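Putative membrane protein COG4129 (Clostridium difficile, PDB 3KMI) is of unproven function but is probably a membrane-bound aromatic acid exporter, of which this helical fragment is the C-terminal domain. Local coordinates at residues 16-19 against 20-24; 112-115 against 116-120. All coordinates share one frame; numbering follows the deposited sequence. Where two conformers were deposited one is given.

Contact 1 of 2, residues 16-19 against 20-24; sequences KLQE and EVSIV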
loop_
_atom_site.group_PDB
_atom_site.type_symbol
_atom_site.label_atom_id
_atom_site.label_comp_id
_atom_site.label_asym_id
_atom_site.label_seq_id
_atom_site.Cartn_x
_atom_site.Cartn_y
_atom_site.Cartn_z
ATOM N N LYS A 16 1.082 -16.675 15.906
ATOM C CA LYS A 16 0.174 -15.797 16.630
ATOM C C LYS A 16 -0.006 -14.439 15.916
ATOM O O LYS A 16 -1.122 -13.912 15.846
ATOM C CB LYS A 16 0.636 -15.636 18.078
ATOM C CG LYS A 16 -0.266 -14.747 18.936
ATOM C CD LYS A 16 -0.034 -14.945 20.422
ATOM C CE LYS A 16 1.095 -14.049 20.960
ATOM N NZ LYS A 16 1.259 -14.057 22.457
ATOM N N LEU A 17 1.085 -13.854 15.409
ATOM C CA LEU A 17 0.994 -12.590 14.658
ATOM C C LEU A 17 0.112 -12.736 13.404
ATOM O O LEU A 17 -0.730 -11.885 13.143
ATOM C CB LEU A 17 2.384 -12.088 14.227
ATOM C CG LEU A 17 3.194 -11.480 15.377
ATOM C CD1 LEU A 17 4.676 -11.667 15.135
ATOM C CD2 LEU A 17 2.843 -10.000 15.536
ATOM N N GLN A 18 0.314 -13.807 12.652
ATOM C CA GLN A 18 -0.562 -14.094 11.519
ATOM C C GLN A 18 -2.035 -14.197 11.923
ATOM O O GLN A 18 -2.911 -13.701 11.230
ATOM C CB GLN A 18 -0.122 -15.352 10.785
ATOM C CG GLN A 18 -0.979 -15.643 9.540
ATOM C CD GLN A 18 -0.495 -16.845 8.752
ATOM O OE1 GLN A 18 0.624 -16.843 8.224
ATOM N NE2 GLN A 18 -1.335 -17.878 8.655
ATOM N N GLU A 19 -2.290 -14.893 13.027
ATOM C CA GLU A 19 -3.645 -15.066 13.521
ATOM C C GLU A 19 -4.238 -13.693 13.883
ATOM O O GLU A 19 -5.366 -13.416 13.541
ATOM C CB GLU A 19 -3.653 -16.033 14.710
ATOM C CG GLU A 19 -3.130 -17.427 14.337
ATOM C CD GLU A 19 -2.954 -18.397 15.529
ATOM O OE1 GLU A 19 -3.061 -17.985 16.699
ATOM O OE2 GLU A 19 -2.684 -19.584 15.276
ATOM N N GLU A 20 -3.465 -12.822 14.521
ATOM C CA GLU A 20 -3.940 -11.477 14.822
ATOM C C GLU A 20 -4.186 -10.596 13.608
ATOM O O GLU A 20 -5.125 -9.805 13.607
ATOM C CB GLU A 20 -3.066 -10.785 15.897
ATOM C CG GLU A 20 -3.271 -11.524 17.234
ATOM C CD GLU A 20 -2.474 -10.972 18.395
ATOM O OE1 GLU A 20 -1.782 -9.941 18.227
ATOM O OE2 GLU A 20 -2.527 -11.602 19.478
ATOM N N VAL A 21 -3.357 -10.736 12.591
ATOM C CA VAL A 21 -3.562 -10.053 11.319
ATOM C C VAL A 21 -4.911 -10.512 10.734
ATOM O O VAL A 21 -5.723 -9.699 10.280
ATOM C CB VAL A 21 -2.420 -10.417 10.302
ATOM C CG1 VAL A 21 -2.795 -9.987 8.905
ATOM C CG2 VAL A 21 -1.046 -9.771 10.773
ATOM N N SER A 22 -5.158 -11.804 10.802
ATOM C CA SER A 22 -6.380 -12.338 10.155
ATOM C C SER A 22 -7.607 -11.843 10.894
ATOM O O SER A 22 -8.626 -11.505 10.275
ATOM C CB SER A 22 -6.351 -13.854 10.138
ATOM O OG SER A 22 -5.276 -14.342 9.348
ATOM N N ILE A 23 -7.499 -11.784 12.219
ATOM C CA ILE A 23 -8.600 -11.273 13.040
ATOM C C ILE A 23 -9.019 -9.853 12.605
ATOM O O ILE A 23 -10.203 -9.573 12.453
ATOM C CB ILE A 23 -8.249 -11.282 14.549
ATOM C CG1 ILE A 23 -8.327 -12.719 15.073
ATOM C CG2 ILE A 23 -9.250 -10.437 15.313
ATOM C CD1 ILE A 23 -7.734 -12.940 16.507
ATOM N N VAL A 24 -8.039 -8.973 12.411
ATOM C CA VAL A 24 -8.300 -7.597 12.006
ATOM C C VAL A 24 -8.870 -7.632 10.580
ATOM O O VAL A 24 -9.755 -6.869 10.259
ATOM C CB VAL A 24 -7.017 -6.705 12.067
ATOM C CG1 VAL A 24 -7.311 -5.301 11.479
ATOM C CG2 VAL A 24 -6.502 -6.577 13.518
#
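Val21 sits one turn on from Leu17, and its CG2 rests on that residue's carbonyl, 3.2 Å from Leu17 O. Placing CG1 anti to the backbone N (chi1 167°) leaves CG2 beside the N, turning this methyl back over the preceding turn. Both side chains belong to the packed side: Leu17 meets Met78 and Ile81, and Val21 meets Leu88 and Phe167. Val21 N closes the turn on Leu17 O at 2.9 Å. This is a regular alpha-helical i to i+4 repeat in the middle of helix 7-33, one of the long helices of an all-helical bundle, and Ser22 N to Gln18 O and Ile23 N to Glu19 O continue it. Ser22 OG accepts a hydrogen bond from Arg171 NH2 of helix 148-176; it also lies 3.1 Å from Gln18 O, though whether its own proton goes there is not settled.

Lys16 and Glu20 flank the edge by Leu51 of helix 41-61, running side by side with Lys16 CG 3.9 Å from Glu20 OE2; Lys16 NZ, though, stays 5.4 Å from Glu20 OE2, without a salt bridge. The outer side is looser: Glu19 and Ile23 are exposed, with Ile23 CG1 3.4 Å from Glu19 O.

Contact 2 of 2, residues 112-115 against 116-120; sequences IHKI and GYTEF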
loop_
_atom_site.group_PDB
_atom_site.type_symbol
_atom_site.label_atom_id
_atom_site.label_comp_id
_atom_site.label_asym_id
_atom_site.label_seq_id
_atom_site.Cartn_x
_atom_site.Cartn_y
_atom_site.Cartn_z
ATOM N N ILE A 112 -12.846 -11.391 1.390
ATOM C CA ILE A 112 -12.007 -11.079 2.533
ATOM C C ILE A 112 -12.197 -12.088 3.691
ATOM O O ILE A 112 -11.229 -12.480 4.334
ATOM C CB ILE A 112 -12.225 -9.607 3.046
ATOM C CG1 ILE A 112 -11.812 -8.619 1.942
ATOM C CG2 ILE A 112 -11.408 -9.382 4.317
ATOM C CD1 ILE A 112 -12.249 -7.158 2.155
ATOM N N HIS A 113 -13.435 -12.477 3.968
ATOM C CA HIS A 113 -13.686 -13.586 4.921
ATOM C C HIS A 113 -12.996 -14.871 4.505
ATOM O O HIS A 113 -12.425 -15.581 5.338
ATOM C CB HIS A 113 -15.181 -13.885 5.088
ATOM C CG HIS A 113 -15.880 -12.969 6.047
ATOM N ND1 HIS A 113 -16.958 -12.193 5.683
ATOM C CD2 HIS A 113 -15.677 -12.724 7.366
ATOM C CE1 HIS A 113 -17.367 -11.484 6.722
ATOM N NE2 HIS A 113 -16.601 -11.781 7.755
ATOM N N LYS A 114 -13.081 -15.187 3.222
ATOM C CA LYS A 114 -12.473 -16.389 2.697
ATOM C C LYS A 114 -10.983 -16.314 2.974
ATOM O O LYS A 114 -10.368 -17.272 3.476
ATOM C CB LYS A 114 -12.762 -16.549 1.200
ATOM C CG LYS A 114 -12.101 -17.768 0.556
ATOM C CD LYS A 114 -12.450 -17.823 -0.913
ATOM C CE LYS A 114 -11.977 -19.095 -1.608
ATOM N NZ LYS A 114 -12.470 -19.058 -3.024
ATOM N N ILE A 115 -10.396 -15.179 2.653
ATOM C CA ILE A 115 -8.962 -14.969 2.903
ATOM C C ILE A 115 -8.653 -15.127 4.416
ATOM O O ILE A 115 -7.704 -15.820 4.813
ATOM C CB ILE A 115 -8.463 -13.586 2.389
ATOM C CG1 ILE A 115 -8.597 -13.454 0.850
ATOM C CG2 ILE A 115 -7.001 -13.351 2.875
ATOM C CD1 ILE A 115 -8.285 -12.012 0.287
ATOM N N GLY A 116 -9.428 -14.464 5.252
ATOM C CA GLY A 116 -9.164 -14.492 6.677
ATOM C C GLY A 116 -9.196 -15.890 7.277
ATOM O O GLY A 116 -8.469 -16.170 8.239
ATOM N N TYR A 117 -10.033 -16.778 6.731
ATOM C CA TYR A 117 -10.245 -18.124 7.324
ATOM C C TYR A 117 -9.523 -19.280 6.658
ATOM O O TYR A 117 -9.586 -20.417 7.159
ATOM C CB TYR A 117 -11.756 -18.455 7.397
ATOM C CG TYR A 117 -12.441 -17.668 8.491
ATOM C CD1 TYR A 117 -12.278 -18.030 9.835
ATOM C CD2 TYR A 117 -13.205 -16.559 8.200
ATOM C CE1 TYR A 117 -12.866 -17.302 10.850
ATOM C CE2 TYR A 117 -13.806 -15.840 9.211
ATOM C CZ TYR A 117 -13.628 -16.213 10.518
ATOM O OH TYR A 117 -14.256 -15.504 11.517
ATOM N N THR A 118 -8.866 -19.003 5.531
ATOM C CA THR A 118 -8.221 -20.059 4.771
ATOM C C THR A 118 -6.754 -20.179 5.163
ATOM O O THR A 118 -5.978 -19.219 5.041
ATOM C CB THR A 118 -8.357 -19.825 3.224
ATOM O OG1 THR A 118 -9.746 -19.739 2.864
ATOM C CG2 THR A 118 -7.718 -20.979 2.428
ATOM N N GLU A 119 -6.376 -21.356 5.646
ATOM C CA GLU A 119 -4.971 -21.646 5.933
ATOM C C GLU A 119 -4.222 -21.748 4.602
ATOM O O GLU A 119 -4.701 -22.393 3.677
ATOM C CB GLU A 119 -4.849 -22.947 6.728
ATOM C CG GLU A 119 -5.221 -22.814 8.200
ATOM C CD GLU A 119 -4.552 -21.624 8.866
ATOM O OE1 GLU A 119 -3.302 -21.613 8.940
ATOM O OE2 GLU A 119 -5.279 -20.694 9.310
ATOM N N PHE A 120 -3.071 -21.091 4.495
ATOM C CA PHE A 120 -2.345 -21.081 3.249
ATOM C C PHE A 120 -1.664 -22.423 3.081
ATOM O O PHE A 120 -0.959 -22.889 3.984
ATOM C CB PHE A 120 -1.362 -19.913 3.187
ATOM C CG PHE A 120 -1.888 -18.711 2.435
ATOM C CD1 PHE A 120 -3.145 -18.177 2.722
ATOM C CD2 PHE A 120 -1.114 -18.119 1.436
ATOM C CE1 PHE A 120 -3.621 -17.056 2.020
ATOM C CE2 PHE A 120 -1.582 -17.004 0.740
ATOM C CZ PHE A 120 -2.835 -16.470 1.044
HETATM O O HOH W 1 -5.319 -16.637 4.724
#
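Thr118 folds back on Lys114 through its hydroxyl, at the point where helix 103-117 ends and the chain leaves helical geometry. Residues 112-117 are the end of that helix, one of the helices of the bundle, and 118-120 begin the link to helix 124-140.

Among the hydrogen bonds, Gly116 N to Ile112 O, 2.8 Å, is short and fairly straight, at 160°. The next, Tyr117 N to His113 O, is bent to 138°, and Tyr117 N also makes a weak bond to Lys114 O. Thr118 OG1 donates to Lys114 O at 2.6 Å, approaching from above the carbonyl plane. A chi1 of -58° sets OG1 beside the backbone N, on the side facing the preceding turn. The bond from Thr118 N to Ile115 O is weak because it is long, 3.5 Å.

The polar ends of Lys114 and His113 are tied to neighbouring helices: Lys114 is extended and its NZ forms a salt bridge with Glu131, while His113 NE2 is hydrogen-bonded to Asp30 of helix 7-33.

Packing contacts complete the turn. The His113 and Tyr117 side chains run alongside each other, pointing the same way, with His113 CD2 4.1 Å from Tyr117 CE2. The Tyr117 ring also brings its edge to the backbone, CD2 standing 3.1 Å from His113 O. Ile115 packs on Leu168 of helix 148-176.

At the helix end a water lies 2.5 Å from Ile115 O and 2.7 Å from Thr118 O; which of them receives its protons is not settled, as other acceptors are also within reach.

In the fold
Both contacts are partly buried local turns of the same helical domain, their centres about 11 Å apart. Contact 1 lies mid-helix, so its backbone bonding is regular and the side chains divide between a buried face and an exposed one; contact 2 is at a helix end, where bent or weak backbone bonds are supplemented by a side-chain hydroxyl, with a water close by. Each packs on helix 148-176, and Arg171 touches both, bonding Ser22 and meeting Phe120. Contact 2 also reaches helix 7-33, which carries contact 1, and the two turns meet directly where Ser22 CB packs 3.7 Å from Gly116 O. Helices 41-61 and 68-95 flank contact 1, whereas helix 124-140 flanks contact 2.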